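Local coordinates for arginine decarboxylase (Campylobacter jejuni subsp. jejuni, PDB 3NZP), which probably catalyses the pyridoxal-phosphate-dependent decarboxylation of arginine to agmatine, a step in polyamine biosynthesis, at residues Trp479-Asp484 and Asn528-Pro533; Ile333-Glu338 and Leu441-Leu446; Phe460-Leu465 and Leu511-Val516; His532-Ile537 and Ile550-Ser555. All coordinates share one frame; numbering follows the deposited sequence.

Contact 1: Trp479-Asp484 and Asn528-Pro533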
loop_
_atom_site.group_PDB
_atom_site.type_symbol
_atom_site.label_atom_id
_atom_site.label_comp_id
_atom_site.label_asym_id
_atom_site.label_seq_id
_atom_site.Cartn_x
_atom_site.Cartn_y
_atom_site.Cartn_z
ATOM N N TRP B 479 -0.641 -10.400 15.474
ATOM C CA TRP B 479 -1.439 -9.415 14.763
ATOM C C TRP B 479 -1.270 -8.021 15.375
ATOM O O TRP B 479 -1.004 -7.883 16.571
ATOM C CB TRP B 479 -2.914 -9.825 14.731
ATOM C CG TRP B 479 -3.543 -10.088 16.053
ATOM C CD1 TRP B 479 -3.376 -9.365 17.206
ATOM C CD2 TRP B 479 -4.547 -11.071 16.338
ATOM N NE1 TRP B 479 -4.221 -9.832 18.184
ATOM C CE2 TRP B 479 -4.950 -10.877 17.683
ATOM C CE3 TRP B 479 -5.145 -12.093 15.588
ATOM C CZ2 TRP B 479 -5.933 -11.666 18.292
ATOM C CZ3 TRP B 479 -6.124 -12.878 16.195
ATOM C CH2 TRP B 479 -6.506 -12.659 17.537
ATOM N N ASP B 480 -1.398 -6.989 14.546
ATOM C CA ASP B 480 -1.234 -5.621 15.014
ATOM C C ASP B 480 -2.521 -5.025 15.583
ATOM O O ASP B 480 -3.596 -5.616 15.477
ATOM C CB ASP B 480 -0.717 -4.729 13.882
ATOM C CG ASP B 480 -1.790 -4.394 12.862
ATOM O OD1 ASP B 480 -1.484 -3.662 11.890
ATOM O OD2 ASP B 480 -2.943 -4.857 13.030
ATOM N N ILE B 481 -2.400 -3.847 16.186
ATOM C CA ILE B 481 -3.536 -3.165 16.782
ATOM C C ILE B 481 -4.328 -2.407 15.729
ATOM O O ILE B 481 -4.161 -1.207 15.559
ATOM C CB ILE B 481 -3.068 -2.189 17.865
ATOM C CG1 ILE B 481 -1.948 -1.305 17.300
ATOM C CG2 ILE B 481 -2.589 -2.967 19.085
ATOM C CD1 ILE B 481 -1.567 -0.104 18.164
ATOM N N THR B 482 -5.187 -3.118 15.012
ATOM C CA THR B 482 -6.006 -2.505 13.976
ATOM C C THR B 482 -7.340 -3.235 13.864
ATOM O O THR B 482 -7.410 -4.454 14.046
ATOM C CB THR B 482 -5.297 -2.548 12.604
ATOM O OG1 THR B 482 -4.080 -1.796 12.671
ATOM C CG2 THR B 482 -6.183 -1.948 11.524
ATOM N N CYS B 483 -8.399 -2.483 13.577
ATOM C CA CYS B 483 -9.732 -3.063 13.428
ATOM C C CYS B 483 -9.688 -4.105 12.315
ATOM O O CYS B 483 -9.998 -5.288 12.527
ATOM C CB CYS B 483 -10.742 -1.975 13.062
ATOM S SG CYS B 483 -10.720 -0.573 14.164
ATOM N N ASP B 484 -9.290 -3.635 11.133
ATOM C CA ASP B 484 -9.177 -4.461 9.938
ATOM C C ASP B 484 -8.504 -5.787 10.236
ATOM O O ASP B 484 -7.339 -5.837 10.629
ATOM C CB ASP B 484 -8.391 -3.722 8.847
ATOM C CG ASP B 484 -8.088 -4.604 7.639
ATOM O OD1 ASP B 484 -9.028 -5.206 7.080
ATOM O OD2 ASP B 484 -6.906 -4.688 7.245
ATOM N N ASN B 528 -4.919 3.460 9.963
ATOM C CA ASN B 528 -5.730 4.267 10.882
ATOM C C ASN B 528 -4.943 5.426 11.481
ATOM O O ASN B 528 -4.919 5.607 12.697
ATOM C CB ASN B 528 -6.293 3.395 12.013
ATOM C CG ASN B 528 -7.298 2.366 11.517
ATOM O OD1 ASN B 528 -7.796 1.542 12.287
ATOM N ND2 ASN B 528 -7.602 2.416 10.225
ATOM N N LEU B 529 -4.308 6.214 10.616
ATOM C CA LEU B 529 -3.505 7.375 11.014
ATOM C C LEU B 529 -2.289 7.036 11.867
ATOM O O LEU B 529 -1.674 7.936 12.437
ATOM C CB LEU B 529 -4.368 8.423 11.739
ATOM C CG LEU B 529 -5.300 9.231 10.833
ATOM C CD1 LEU B 529 -6.165 10.199 11.628
ATOM C CD2 LEU B 529 -4.442 9.980 9.825
ATOM N N PHE B 530 -1.937 5.754 11.962
ATOM C CA PHE B 530 -0.761 5.376 12.749
ATOM C C PHE B 530 0.457 5.856 11.972
ATOM O O PHE B 530 0.873 5.219 11.005
ATOM C CB PHE B 530 -0.687 3.850 12.958
ATOM C CG PHE B 530 -1.724 3.310 13.907
ATOM C CD1 PHE B 530 -2.888 2.719 13.429
ATOM C CD2 PHE B 530 -1.553 3.430 15.282
ATOM C CE1 PHE B 530 -3.875 2.260 14.313
ATOM C CE2 PHE B 530 -2.532 2.975 16.175
ATOM C CZ PHE B 530 -3.694 2.391 15.688
ATOM N N THR B 531 1.019 6.990 12.383
ATOM C CA THR B 531 2.176 7.549 11.681
ATOM C C THR B 531 3.457 6.758 11.874
ATOM O O THR B 531 3.546 5.890 12.744
ATOM C CB THR B 531 2.456 9.010 12.103
ATOM O OG1 THR B 531 2.898 9.045 13.469
ATOM C CG2 THR B 531 1.198 9.863 11.934
ATOM N N HIS B 532 4.447 7.071 11.044
ATOM C CA HIS B 532 5.739 6.398 11.089
ATOM C C HIS B 532 6.188 6.320 12.554
ATOM O O HIS B 532 6.096 7.297 13.297
ATOM C CB HIS B 532 6.740 7.175 10.219
ATOM C CG HIS B 532 8.062 6.493 10.039
ATOM N ND1 HIS B 532 8.742 5.895 11.080
ATOM C CD2 HIS B 532 8.873 6.395 8.957
ATOM C CE1 HIS B 532 9.915 5.466 10.649
ATOM N NE2 HIS B 532 10.021 5.758 9.364
ATOM N N PRO B 533 6.640 5.139 12.994
ATOM C CA PRO B 533 7.084 4.977 14.376
ATOM C C PRO B 533 8.386 5.711 14.641
ATOM O O PRO B 533 9.047 6.159 13.711
ATOM C CB PRO B 533 7.218 3.457 14.516
ATOM C CG PRO B 533 7.576 3.020 13.145
ATOM C CD PRO B 533 6.674 3.855 12.276
#
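The ring of Phe530 leans its far end against Ile481, with CE2 3.8 Å from Ile481 CD1 and CZ 3.6 Å from the carbonyl oxygen Ile481 O. This small buried contact belongs to the C-terminal beta domain of a fold-type III PLP decarboxylase, at the place where that domain meets the second subunit. Segment 479-484 leaves strand 479-480 through an inverse gamma turn centred on Ile481, closed by a weak bond from Thr482 N to Asp480 O. CG1 of Ile481 stands between the backbone N and the carbonyl carbon (chi1 50°), and CD1 continues from it to the ring. The oxygen on the same residue approaches the ring obliquely, as does Thr482 OG1.

Farther along, a methyl and a thiol sulfur lie against an amide oxygen, and no hydrogen bond crosses between the segments. Asn528 OD1 has as neighbours Thr482 CG2, at 3.9 Å, and the sulfur of Cys483. Chi1 of -62° sets Thr482 OG1 beside the backbone N and leaves CG2 anti to that N, facing the amide. Phe530 also meets the ring of Tyr605.

Cys483, predicted to be the proton donor, touches a bound PLP and packs on Gly133 of the second subunit. Lys86 of the second subunit lies on Asn528, and Ser112 of that subunit is hydrogen-bonded to the Asn528 backbone oxygen, consistent with an active site built at the dimer interface, as in relatives of this family. Cys483 SG rests 4.1 Å from Asn528 OD1.

Contact 2: Ile333-Glu338 and Leu441-Leu446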
loop_
_atom_site.group_PDB
_atom_site.type_symbol
_atom_site.label_atom_id
_atom_site.label_comp_id
_atom_site.label_asym_id
_atom_site.label_seq_id
_atom_site.Cartn_x
_atom_site.Cartn_y
_atom_site.Cartn_z
ATOM N N ILE B 333 11.234 -3.049 15.726
ATOM C CA ILE B 333 10.950 -3.679 17.016
ATOM C C ILE B 333 9.603 -3.205 17.545
ATOM O O ILE B 333 9.311 -2.003 17.533
ATOM C CB ILE B 333 12.010 -3.317 18.076
ATOM C CG1 ILE B 333 13.339 -3.981 17.741
ATOM C CG2 ILE B 333 11.521 -3.697 19.459
ATOM C CD1 ILE B 333 14.182 -3.172 16.794
ATOM N N ALA B 334 8.786 -4.141 18.015
ATOM C CA ALA B 334 7.471 -3.806 18.560
ATOM C C ALA B 334 7.156 -4.686 19.761
ATOM O O ALA B 334 7.222 -5.907 19.676
ATOM C CB ALA B 334 6.411 -3.982 17.494
ATOM N N PRO B 335 6.820 -4.073 20.908
ATOM C CA PRO B 335 6.497 -4.825 22.126
ATOM C C PRO B 335 5.131 -5.519 22.053
ATOM O O PRO B 335 4.193 -5.003 21.448
ATOM C CB PRO B 335 6.551 -3.748 23.209
ATOM C CG PRO B 335 6.062 -2.544 22.504
ATOM C CD PRO B 335 6.777 -2.620 21.167
ATOM N N VAL B 336 5.022 -6.693 22.669
ATOM C CA VAL B 336 3.759 -7.415 22.649
ATOM C C VAL B 336 2.820 -6.816 23.682
ATOM O O VAL B 336 3.083 -6.904 24.874
ATOM C CB VAL B 336 3.924 -8.901 22.992
ATOM C CG1 VAL B 336 2.614 -9.630 22.725
ATOM C CG2 VAL B 336 5.044 -9.513 22.178
ATOM N N LEU B 337 1.726 -6.211 23.223
ATOM C CA LEU B 337 0.750 -5.596 24.116
ATOM C C LEU B 337 -0.080 -6.613 24.872
ATOM O O LEU B 337 -0.042 -6.641 26.096
ATOM C CB LEU B 337 -0.173 -4.685 23.334
ATOM C CG LEU B 337 0.572 -3.609 22.548
ATOM C CD1 LEU B 337 -0.383 -2.821 21.652
ATOM C CD2 LEU B 337 1.270 -2.708 23.537
ATOM N N GLU B 338 -0.853 -7.432 24.168
ATOM C CA GLU B 338 -1.658 -8.445 24.848
ATOM C C GLU B 338 -1.397 -9.835 24.305
ATOM O O GLU B 338 -0.760 -10.001 23.264
ATOM C CB GLU B 338 -3.154 -8.133 24.739
ATOM C CG GLU B 338 -3.682 -7.165 25.798
ATOM C CD GLU B 338 -5.186 -6.960 25.697
ATOM O OE1 GLU B 338 -5.642 -6.297 24.733
ATOM O OE2 GLU B 338 -5.915 -7.474 26.572
ATOM N N LEU B 441 -0.589 -9.770 20.231
ATOM C CA LEU B 441 -0.939 -8.438 19.770
ATOM C C LEU B 441 0.294 -7.545 19.888
ATOM O O LEU B 441 0.725 -7.226 20.996
ATOM C CB LEU B 441 -2.066 -7.894 20.636
ATOM C CG LEU B 441 -2.575 -6.504 20.270
ATOM C CD1 LEU B 441 -3.349 -6.589 18.969
ATOM C CD2 LEU B 441 -3.454 -5.965 21.388
ATOM N N VAL B 442 0.858 -7.147 18.748
ATOM C CA VAL B 442 2.055 -6.305 18.739
ATOM C C VAL B 442 1.725 -4.846 18.498
ATOM O O VAL B 442 0.931 -4.507 17.623
ATOM C CB VAL B 442 3.059 -6.731 17.648
ATOM C CG1 VAL B 442 4.481 -6.463 18.119
ATOM C CG2 VAL B 442 2.870 -8.191 17.293
ATOM N N ASN B 443 2.372 -3.987 19.272
ATOM C CA ASN B 443 2.159 -2.552 19.182
ATOM C C ASN B 443 2.787 -1.945 17.935
ATOM O O ASN B 443 3.835 -1.303 18.009
ATOM C CB ASN B 443 2.746 -1.866 20.419
ATOM C CG ASN B 443 2.289 -0.428 20.564
ATOM O OD1 ASN B 443 2.772 0.295 21.437
ATOM N ND2 ASN B 443 1.349 -0.007 19.712
ATOM N N PHE B 444 2.163 -2.156 16.787
ATOM C CA PHE B 444 2.685 -1.582 15.559
ATOM C C PHE B 444 1.616 -1.730 14.501
ATOM O O PHE B 444 0.526 -2.222 14.785
ATOM C CB PHE B 444 3.964 -2.289 15.110
ATOM C CG PHE B 444 3.718 -3.583 14.413
ATOM C CD1 PHE B 444 3.064 -4.624 15.068
ATOM C CD2 PHE B 444 4.121 -3.763 13.095
ATOM C CE1 PHE B 444 2.809 -5.835 14.419
ATOM C CE2 PHE B 444 3.873 -4.968 12.431
ATOM C CZ PHE B 444 3.215 -6.009 13.098
ATOM N N SER B 445 1.923 -1.312 13.281
ATOM C CA SER B 445 0.955 -1.405 12.199
ATOM C C SER B 445 1.521 -2.236 11.042
ATOM O O SER B 445 2.614 -1.949 10.539
ATOM C CB SER B 445 0.582 0.011 11.727
ATOM O OG SER B 445 -0.493 -0.000 10.797
ATOM N N LEU B 446 0.779 -3.272 10.639
ATOM C CA LEU B 446 1.179 -4.153 9.530
ATOM C C LEU B 446 0.894 -3.503 8.174
ATOM O O LEU B 446 1.014 -4.142 7.130
ATOM C CB LEU B 446 0.445 -5.501 9.610
ATOM C CG LEU B 446 1.068 -6.586 10.502
ATOM C CD1 LEU B 446 0.122 -7.765 10.631
ATOM C CD2 LEU B 446 2.393 -7.040 9.908
#
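Leu337 lays its branched end over Asn443, the two side chains crossing obliquely, with Leu337 CD1 3.5 Å from Asn443 CB. The backbones beneath are antiparallel strands of the C-terminal beta domain, joined through a classic beta bulge in which Leu337 and Glu338 together face Leu441. The extra residue shows in the pairing: Leu337 N donates to Leu441 O, and Leu441 N in turn donates to Glu338 O at 3.0 Å. Beyond the bulge, Asn443 N bonds Pro335 O in a nearly straight line (173°), and Asn443 then turns the chain off the strand as the centre of an inverse gamma turn.

Glu338 and Leu441 run side by side and point the same way. CG of Leu441 is anti to the backbone N (chi1 -179°), and CD2 beyond it comes 4.0 Å from Glu338 CB. Packing from Asn161 and Phe134 of the second subunit reaches this pair.

Val336 and Val442 share a face, and both valines touch Leu511 of strand 510-513; Val442 CG1 packs against the methyl of Ala334. Phe444 stacks its ring on Phe513, while its own CB sits 3.8 Å from Ala334 CB.

Contact 3: Phe460-Leu465 and Leu511-Val516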
loop_
_atom_site.group_PDB
_atom_site.type_symbol
_atom_site.label_atom_id
_atom_site.label_comp_id
_atom_site.label_asym_id
_atom_site.label_seq_id
_atom_site.Cartn_x
_atom_site.Cartn_y
_atom_site.Cartn_z
ATOM N N PHE B 460 8.484 -11.064 6.036
ATOM C CA PHE B 460 9.701 -10.647 6.716
ATOM C C PHE B 460 10.005 -11.537 7.895
ATOM O O PHE B 460 9.108 -11.920 8.645
ATOM C CB PHE B 460 9.592 -9.208 7.206
ATOM C CG PHE B 460 9.290 -8.232 6.127
ATOM C CD1 PHE B 460 7.972 -7.995 5.737
ATOM C CD2 PHE B 460 10.320 -7.571 5.469
ATOM C CE1 PHE B 460 7.688 -7.109 4.700
ATOM C CE2 PHE B 460 10.050 -6.684 4.431
ATOM C CZ PHE B 460 8.731 -6.451 4.043
ATOM N N PRO B 461 11.283 -11.886 8.075
ATOM C CA PRO B 461 11.623 -12.743 9.204
ATOM C C PRO B 461 11.175 -12.123 10.511
ATOM O O PRO B 461 11.292 -10.912 10.712
ATOM C CB PRO B 461 13.142 -12.880 9.095
ATOM C CG PRO B 461 13.558 -11.636 8.359
ATOM C CD PRO B 461 12.483 -11.504 7.314
ATOM N N ILE B 462 10.655 -12.963 11.402
ATOM C CA ILE B 462 10.166 -12.499 12.702
ATOM C C ILE B 462 10.707 -13.354 13.844
ATOM O O ILE B 462 10.553 -14.569 13.822
ATOM C CB ILE B 462 8.635 -12.553 12.719
ATOM C CG1 ILE B 462 8.089 -11.626 11.640
ATOM C CG2 ILE B 462 8.122 -12.186 14.087
ATOM C CD1 ILE B 462 6.608 -11.754 11.409
HETATM N N MSE B 463 11.339 -12.725 14.830
HETATM C CA MSE B 463 11.877 -13.462 15.975
HETATM C C MSE B 463 11.964 -12.566 17.206
HETATM O O MSE B 463 12.208 -11.363 17.085
HETATM C CB MSE B 463 13.273 -13.997 15.678
HETATM C CG MSE B 463 14.326 -12.917 15.655
HETATM SE SE MSE B 463 16.089 -13.632 15.389
HETATM C CE MSE B 463 16.333 -14.472 17.112
ATOM N N PRO B 464 11.770 -13.135 18.406
ATOM C CA PRO B 464 11.832 -12.360 19.644
ATOM C C PRO B 464 13.219 -11.776 19.836
ATOM O O PRO B 464 14.194 -12.314 19.320
ATOM C CB PRO B 464 11.510 -13.390 20.709
ATOM C CG PRO B 464 10.650 -14.365 19.977
ATOM C CD PRO B 464 11.374 -14.520 18.685
ATOM N N LEU B 465 13.314 -10.689 20.590
ATOM C CA LEU B 465 14.609 -10.068 20.811
ATOM C C LEU B 465 15.457 -10.746 21.872
ATOM O O LEU B 465 16.676 -10.567 21.910
ATOM C CB LEU B 465 14.437 -8.599 21.171
ATOM C CG LEU B 465 14.429 -7.651 19.968
ATOM C CD1 LEU B 465 13.288 -8.014 19.035
ATOM C CD2 LEU B 465 14.300 -6.214 20.464
ATOM N N LEU B 511 9.130 -8.134 19.795
ATOM C CA LEU B 511 9.286 -8.884 18.567
ATOM C C LEU B 511 10.093 -8.049 17.582
ATOM O O LEU B 511 10.073 -6.815 17.623
ATOM C CB LEU B 511 7.926 -9.237 17.970
ATOM C CG LEU B 511 7.176 -10.313 18.745
ATOM C CD1 LEU B 511 5.917 -10.697 17.991
ATOM C CD2 LEU B 511 8.078 -11.530 18.932
ATOM N N GLY B 512 10.814 -8.731 16.702
ATOM C CA GLY B 512 11.615 -8.032 15.724
ATOM C C GLY B 512 11.284 -8.444 14.307
ATOM O O GLY B 512 11.182 -9.632 13.990
ATOM N N PHE B 513 11.097 -7.457 13.445
ATOM C CA PHE B 513 10.802 -7.727 12.053
ATOM C C PHE B 513 12.015 -7.244 11.281
ATOM O O PHE B 513 12.306 -6.045 11.263
ATOM C CB PHE B 513 9.562 -6.971 11.660
ATOM C CG PHE B 513 8.380 -7.303 12.509
ATOM C CD1 PHE B 513 7.508 -8.329 12.139
ATOM C CD2 PHE B 513 8.140 -6.605 13.689
ATOM C CE1 PHE B 513 6.412 -8.648 12.928
ATOM C CE2 PHE B 513 7.048 -6.915 14.484
ATOM C CZ PHE B 513 6.180 -7.943 14.102
ATOM N N PHE B 514 12.726 -8.181 10.656
ATOM C CA PHE B 514 13.947 -7.850 9.928
ATOM C C PHE B 514 13.852 -7.698 8.409
ATOM O O PHE B 514 12.870 -8.095 7.793
ATOM C CB PHE B 514 15.035 -8.875 10.279
ATOM C CG PHE B 514 15.342 -8.951 11.759
ATOM C CD1 PHE B 514 14.402 -9.478 12.648
ATOM C CD2 PHE B 514 16.549 -8.448 12.271
ATOM C CE1 PHE B 514 14.644 -9.493 14.031
ATOM C CE2 PHE B 514 16.807 -8.455 13.660
ATOM C CZ PHE B 514 15.852 -8.982 14.542
ATOM N N LEU B 515 14.886 -7.097 7.823
ATOM C CA LEU B 515 14.949 -6.912 6.382
ATOM C C LEU B 515 13.837 -6.018 5.906
ATOM O O LEU B 515 13.395 -6.081 4.757
ATOM C CB LEU B 515 14.845 -8.272 5.697
ATOM C CG LEU B 515 16.132 -9.097 5.638
ATOM C CD1 LEU B 515 16.978 -8.947 6.881
ATOM C CD2 LEU B 515 15.725 -10.541 5.425
ATOM N N VAL B 516 13.407 -5.151 6.799
ATOM C CA VAL B 516 12.316 -4.251 6.505
ATOM C C VAL B 516 12.821 -2.875 6.048
ATOM O O VAL B 516 12.056 -1.920 5.939
ATOM C CB VAL B 516 11.445 -4.152 7.758
ATOM C CG1 VAL B 516 12.146 -3.315 8.815
ATOM C CG2 VAL B 516 10.096 -3.637 7.397
#
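Backbone bonds come first: Met463 and Gly512 face each other as a hydrogen-bonded antiparallel pair, Met463 N donating to Gly512 O at 3.2 Å and Gly512 N returning to Met463 O at 3.0 Å. That second donor stands well above the carbonyl plane of Met463. Two residues past Gly512, Phe514 N reaches Pro461 O at an N-H...O angle of 166°. Between these bonds, Ile462 CA-H points at Gly512 O and Phe513 CA-H at Pro461 O, which thus receives both a conventional bond and a CA-H contact.

Among the apolar contacts, Ile462 and Phe513 lie side by side, pointing the same way; Ile462 CG1, anti to its carbonyl carbon (chi1 -61°), comes 3.4 Å from Phe513 CD1, obliquely to the ring. Strand 462-464 belongs to the beta domain of this fold-type III decarboxylase and pairs antiparallel with strand 510-513, which also pairs with strand 330-341. Pro461 spans two residues, its CG 3.7 Å from Phe514 CB and 3.8 Å from Leu515 CD2, with the proline and leucine side chains at about a right angle.

Aromatic contacts finish the set. Selenomethionine Met463 makes a Met-aromatic contact, SE 5.2 Å from the Phe514 ring centroid and oblique to it; the ring also meets Phe14 edge-to-face. Phe460 turns its rim to the backbone, with CE2 3.4 Å from Leu515 O in the ring plane, and takes Val516 CG2 over one face, offset toward the rim.

Contact 4: His532-Ile537 and Ile550-Ser555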
loop_
_atom_site.group_PDB
_atom_site.type_symbol
_atom_site.label_atom_id
_atom_site.label_comp_id
_atom_site.label_asym_id
_atom_site.label_seq_id
_atom_site.Cartn_x
_atom_site.Cartn_y
_atom_site.Cartn_z
ATOM N N HIS B 532 4.447 7.071 11.044
ATOM C CA HIS B 532 5.739 6.398 11.089
ATOM C C HIS B 532 6.188 6.320 12.554
ATOM O O HIS B 532 6.096 7.297 13.297
ATOM C CB HIS B 532 6.740 7.175 10.219
ATOM C CG HIS B 532 8.062 6.493 10.039
ATOM N ND1 HIS B 532 8.742 5.895 11.080
ATOM C CD2 HIS B 532 8.873 6.395 8.957
ATOM C CE1 HIS B 532 9.915 5.466 10.649
ATOM N NE2 HIS B 532 10.021 5.758 9.364
ATOM N N PRO B 533 6.640 5.139 12.994
ATOM C CA PRO B 533 7.084 4.977 14.376
ATOM C C PRO B 533 8.386 5.711 14.641
ATOM O O PRO B 533 9.047 6.159 13.711
ATOM C CB PRO B 533 7.218 3.457 14.516
ATOM C CG PRO B 533 7.576 3.020 13.145
ATOM C CD PRO B 533 6.674 3.855 12.276
ATOM N N THR B 534 8.747 5.857 15.909
ATOM C CA THR B 534 9.986 6.542 16.227
ATOM C C THR B 534 11.149 5.755 15.633
ATOM O O THR B 534 11.179 4.530 15.714
ATOM C CB THR B 534 10.188 6.651 17.736
ATOM O OG1 THR B 534 9.189 7.510 18.291
ATOM C CG2 THR B 534 11.556 7.204 18.042
ATOM N N GLU B 535 12.097 6.447 15.016
ATOM C CA GLU B 535 13.242 5.755 14.453
ATOM C C GLU B 535 14.514 6.304 15.067
ATOM O O GLU B 535 14.572 7.468 15.465
ATOM C CB GLU B 535 13.285 5.913 12.938
ATOM C CG GLU B 535 13.721 7.282 12.443
ATOM C CD GLU B 535 13.880 7.313 10.916
ATOM O OE1 GLU B 535 12.842 7.204 10.201
ATOM O OE2 GLU B 535 15.046 7.432 10.443
ATOM N N ALA B 536 15.532 5.458 15.165
ATOM C CA ALA B 536 16.797 5.869 15.748
ATOM C C ALA B 536 17.928 5.212 14.985
ATOM O O ALA B 536 17.783 4.083 14.522
ATOM C CB ALA B 536 16.848 5.458 17.215
ATOM N N ILE B 537 19.047 5.920 14.860
ATOM C CA ILE B 537 20.220 5.401 14.156
ATOM C C ILE B 537 21.260 4.917 15.152
ATOM O O ILE B 537 21.807 5.712 15.910
ATOM C CB ILE B 537 20.834 6.482 13.297
ATOM C CG1 ILE B 537 19.771 6.989 12.328
ATOM C CG2 ILE B 537 22.080 5.948 12.593
ATOM C CD1 ILE B 537 20.200 8.196 11.557
ATOM N N ILE B 550 17.643 10.440 16.621
ATOM C CA ILE B 550 16.312 9.963 16.944
ATOM C C ILE B 550 15.254 10.855 16.291
ATOM O O ILE B 550 15.430 12.064 16.177
ATOM C CB ILE B 550 16.121 9.972 18.474
ATOM C CG1 ILE B 550 17.236 9.150 19.118
ATOM C CG2 ILE B 550 14.775 9.417 18.846
ATOM C CD1 ILE B 550 17.205 9.150 20.637
ATOM N N ILE B 551 14.176 10.246 15.819
ATOM C CA ILE B 551 13.067 10.989 15.228
ATOM C C ILE B 551 11.842 10.453 15.949
ATOM O O ILE B 551 11.373 9.342 15.678
ATOM C CB ILE B 551 12.893 10.717 13.716
ATOM C CG1 ILE B 551 14.141 11.124 12.957
ATOM C CG2 ILE B 551 11.768 11.582 13.169
ATOM C CD1 ILE B 551 14.441 12.598 13.095
ATOM N N GLU B 552 11.335 11.238 16.883
ATOM C CA GLU B 552 10.194 10.820 17.664
ATOM C C GLU B 552 8.926 10.786 16.812
ATOM O O GLU B 552 8.778 11.567 15.871
ATOM C CB GLU B 552 10.044 11.769 18.860
ATOM C CG GLU B 552 9.063 11.352 19.929
ATOM C CD GLU B 552 9.347 12.067 21.225
ATOM O OE1 GLU B 552 9.928 13.171 21.156
ATOM O OE2 GLU B 552 9.000 11.540 22.302
ATOM N N ALA B 553 8.026 9.861 17.128
ATOM C CA ALA B 553 6.774 9.714 16.396
ATOM C C ALA B 553 5.853 10.916 16.597
ATOM O O ALA B 553 5.705 11.415 17.718
ATOM C CB ALA B 553 6.076 8.451 16.840
ATOM N N GLN B 554 5.229 11.376 15.514
ATOM C CA GLN B 554 4.322 12.529 15.560
ATOM C C GLN B 554 3.236 12.454 16.622
ATOM O O GLN B 554 2.787 11.374 16.998
ATOM C CB GLN B 554 3.612 12.698 14.224
ATOM C CG GLN B 554 4.385 13.410 13.171
ATOM C CD GLN B 554 3.482 13.876 12.052
ATOM O OE1 GLN B 554 2.625 13.115 11.563
ATOM N NE2 GLN B 554 3.653 15.131 11.639
ATOM N N SER B 555 2.790 13.604 17.099
ATOM C CA SER B 555 1.717 13.597 18.076
ATOM C C SER B 555 0.423 13.619 17.282
ATOM O O SER B 555 0.403 14.025 16.111
ATOM C CB SER B 555 1.775 14.837 18.969
ATOM O OG SER B 555 1.388 15.986 18.240
#
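Thr534 meets Ala553 with a chi1 of -67°, which sets OG1 anti to the carbonyl carbon and beside the backbone N, where it accepts a hydrogen bond from Ala553 N at 2.9 Å. The same rotation puts CG2 anti to the backbone N, and this methyl lies near Ile551 O and 4.0 Å from Ile550 CG2. In Glu535, CG stands between the backbone N and the carbonyl carbon (chi1 74°), bringing it 3.8 Å from Ile551 CB; the two side chains then run side by side in the same direction.

The segments are the facing ends of a beta hairpin made by strands 534-540 and 545-551. Glu535 and Ile551 form an antiparallel hydrogen-bonded pair near its open end: Glu535 N donates to Ile551 O at 3.1 Å, and Ile551 N to Glu535 O at 2.8 Å. Past this pair the second chain leaves the strand, and the threonine hydroxyl takes over from the backbone as partner for Ala553 N. The Ala553 methyl fills in beside it, with CB 3.7 Å from the backbone oxygen His532 O. At the other end, Ala536 CB meets Ile550 CG1 at 4.2 Å.

The carboxylate of Glu535 is committed outside the hairpin, in a salt bridge to Arg50. Strand 534-540 has strand 47-50 as a parallel neighbour, Leu38 of helix 31-40 packs on both Ala536 and Ile550, and Ser555 N-caps helix 556-562, so the chain passes from the hairpin through a short loop into that helix.

In the fold
From the N terminus, contact 2 is the first to close: it returns the chain from strand 330-341 to strand 438-442 over a loop of 102 residues that includes helices 357-368, 374-392 and 399-420. Contact 3 then opens at 460-465 and closes at 511-516. Contact 1 starts within that loop, at 479-484, and ends beyond it at 528-533, so the two cross. Contact 4 begins on the residues where contact 1 ends, sharing His532 and Pro533, and closes a short hairpin. All four reach one mixed sheet: strand 330-341 pairs with both 438-442 and 510-513, linking contacts 2 and 3, strand 479-480 beside 438-442 brings in contact 1, and strand 47-50, paired with 330-341 and 534-540, ties in contact 4.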